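Local atomic coordinates of C2 domain protein (Ramazzottius varieornatus, PDB entry 7DF2), a protein that binds calcium ions through a probably secreted, tardigrade-specific C2 domain, though its biological role remains to be settled. Residues Ile43-Val48 against Ile72-Asp77. Numbering follows the deposited sequence.
Sequences IEMNVV and IIAFID
The carbonyl O of Ile-76, whose side chain packs on Ile-43 and Met-45, is hydrogen-bonded to Arg-116 NH1 of strand 107-119, which ties the end of 72-77 to the sheet that holds 43-48. Between 43-48 and 72-77 no such bond is found: the segment axes come within 8.2 Å, their N-to-C directions 153° apart, the nearly antiparallel facing of two sheet layers rather than neighbouring strands of one sheet. Side chains fill the gap, burying 269 Å² in total.

Ile-76 makes the broadest contribution. CG1 lies 3.7 Å from Met-45 CB, and CD1, at the end of the same branch, comes within 3.4 Å of Ile-43 O, an apolar touch on a backbone carbonyl. The other branch meets Ile-43 methyl to methyl, CG2 to CG2 at 4.2 Å. Met-45 runs past Ile-76 in the opposite direction: CG is anti to the backbone N (chi1 169°) and the chain beyond stays extended, which carries SD alongside Ile-76 CG1 at 3.8 Å and sets CE on Ala-74 CB at 3.9 Å. Val-47 CG2 reaches that same Ala-74 methyl more loosely, at 4.3 Å. With an alanine in place of Ile-76, the CG1-CD1 arm and the CG2 methyl are gone, which would probably open a gap beside Ile-43 CG2 and Met-45 CB and leave the Met-45 thioether less firmly held.

This is hydrophobic core packing of a C2-type beta sandwich, away from the calcium sites. Strand 41-51 belongs to one layer with 107-119 and 181-190, strand 70-77 to the other; Met-128 and Val-130 of strand 121-136 also touch Met-45, while Leu-98 of strand 96-100 packs against Val-47 and Ala-74.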
loop_
_atom_site.group_PDB
_atom_site.type_symbol
_atom_site.label_atom_id
_atom_site.label_comp_id
_atom_site.label_asym_id
_atom_site.label_seq_id
_atom_site.Cartn_x
_atom_site.Cartn_y
_atom_site.Cartn_z
ATOM N N ILE A 43 2.530 -8.740 8.749
ATOM C CA ILE A 43 2.954 -7.438 8.250
ATOM C C ILE A 43 1.795 -6.472 8.415
ATOM O O ILE A 43 0.682 -6.763 7.969
ATOM C CB ILE A 43 3.376 -7.499 6.770
ATOM C CG1 ILE A 43 4.484 -8.532 6.572
ATOM C CG2 ILE A 43 3.818 -6.114 6.265
ATOM C CD1 ILE A 43 3.984 -9.809 5.976
ATOM N N GLU A 44 2.059 -5.326 9.037
ATOM C CA GLU A 44 1.088 -4.242 9.141
ATOM C C GLU A 44 1.537 -3.104 8.247
ATOM O O GLU A 44 2.721 -2.744 8.237
ATOM C CB GLU A 44 0.940 -3.759 10.588
ATOM C CG GLU A 44 0.497 -4.864 11.538
ATOM C CD GLU A 44 0.293 -4.359 12.955
ATOM O OE1 GLU A 44 0.537 -3.155 13.215
ATOM O OE2 GLU A 44 -0.097 -5.168 13.813
ATOM N N MET A 45 0.597 -2.563 7.476
ATOM C CA MET A 45 0.855 -1.460 6.559
ATOM C C MET A 45 -0.036 -0.295 6.955
ATOM O O MET A 45 -1.267 -0.405 6.915
ATOM C CB MET A 45 0.587 -1.887 5.119
ATOM C CG MET A 45 0.563 -0.753 4.096
ATOM S SD MET A 45 0.163 -1.472 2.481
ATOM C CE MET A 45 -0.022 0.021 1.496
ATOM N N ASN A 46 0.586 0.805 7.364
ATOM C CA ASN A 46 -0.113 2.006 7.805
ATOM C C ASN A 46 -0.005 3.043 6.695
ATOM O O ASN A 46 1.100 3.492 6.364
ATOM C CB ASN A 46 0.511 2.513 9.103
ATOM C CG ASN A 46 -0.122 3.788 9.642
ATOM O OD1 ASN A 46 0.590 4.640 10.188
ATOM N ND2 ASN A 46 -1.451 3.896 9.582
ATOM N N VAL A 47 -1.140 3.405 6.105
ATOM C CA VAL A 47 -1.180 4.456 5.096
ATOM C C VAL A 47 -1.442 5.765 5.828
ATOM O O VAL A 47 -2.542 6.000 6.334
ATOM C CB VAL A 47 -2.236 4.168 4.026
ATOM C CG1 VAL A 47 -2.342 5.345 3.045
ATOM C CG2 VAL A 47 -1.861 2.883 3.301
ATOM N N VAL A 48 -0.413 6.610 5.907
ATOM C CA VAL A 48 -0.470 7.784 6.765
ATOM C C VAL A 48 -1.224 8.914 6.083
ATOM O O VAL A 48 -2.206 9.443 6.616
ATOM C CB VAL A 48 0.953 8.223 7.160
ATOM C CG1 VAL A 48 0.897 9.475 8.028
ATOM C CG2 VAL A 48 1.676 7.057 7.876
ATOM N N ILE A 72 -9.076 5.584 -2.479
ATOM C CA ILE A 72 -7.714 5.136 -2.221
ATOM C C ILE A 72 -7.784 3.716 -1.689
ATOM O O ILE A 72 -8.487 3.455 -0.708
ATOM C CB ILE A 72 -6.998 6.075 -1.231
ATOM C CG1 ILE A 72 -6.959 7.492 -1.812
ATOM C CG2 ILE A 72 -5.584 5.571 -0.938
ATOM C CD1 ILE A 72 -6.453 8.576 -0.840
ATOM N N ILE A 73 -7.071 2.801 -2.338
ATOM C CA ILE A 73 -7.122 1.382 -1.996
ATOM C C ILE A 73 -5.703 0.872 -1.785
ATOM O O ILE A 73 -4.741 1.409 -2.340
ATOM C CB ILE A 73 -7.845 0.554 -3.089
ATOM C CG1 ILE A 73 -7.028 0.553 -4.386
ATOM C CG2 ILE A 73 -9.241 1.126 -3.361
ATOM C CD1 ILE A 73 -7.725 -0.186 -5.528
ATOM N N ALA A 74 -5.569 -0.165 -0.952
ATOM C CA ALA A 74 -4.256 -0.640 -0.531
ATOM C C ALA A 74 -4.228 -2.159 -0.433
ATOM O O ALA A 74 -5.252 -2.816 -0.223
ATOM C CB ALA A 74 -3.841 -0.044 0.823
ATOM N N PHE A 75 -3.021 -2.709 -0.571
ATOM C CA PHE A 75 -2.814 -4.152 -0.510
ATOM C C PHE A 75 -1.368 -4.435 -0.123
ATOM O O PHE A 75 -0.458 -3.738 -0.580
ATOM C CB PHE A 75 -3.150 -4.786 -1.867
ATOM C CG PHE A 75 -3.191 -6.294 -1.848
ATOM C CD1 PHE A 75 -4.329 -6.962 -1.415
ATOM C CD2 PHE A 75 -2.099 -7.034 -2.281
ATOM C CE1 PHE A 75 -4.377 -8.350 -1.413
ATOM C CE2 PHE A 75 -2.141 -8.419 -2.278
ATOM C CZ PHE A 75 -3.282 -9.073 -1.838
ATOM N N ILE A 76 -1.158 -5.451 0.720
ATOM C CA ILE A 76 0.184 -5.934 1.036
ATOM C C ILE A 76 0.459 -7.106 0.100
ATOM O O ILE A 76 -0.170 -8.166 0.229
ATOM C CB ILE A 76 0.302 -6.365 2.508
ATOM C CG1 ILE A 76 0.057 -5.187 3.453
ATOM C CG2 ILE A 76 1.655 -6.988 2.766
ATOM C CD1 ILE A 76 -0.255 -5.615 4.916
ATOM N N ASP A 77 1.392 -6.925 -0.846
ATOM C CA ASP A 77 1.647 -7.913 -1.903
ATOM C C ASP A 77 2.843 -8.784 -1.516
ATOM O O ASP A 77 3.998 -8.426 -1.764
ATOM C CB ASP A 77 1.882 -7.214 -3.241
ATOM C CG ASP A 77 2.073 -8.201 -4.393
ATOM O OD1 ASP A 77 1.975 -9.434 -4.163
ATOM O OD2 ASP A 77 2.314 -7.730 -5.528
#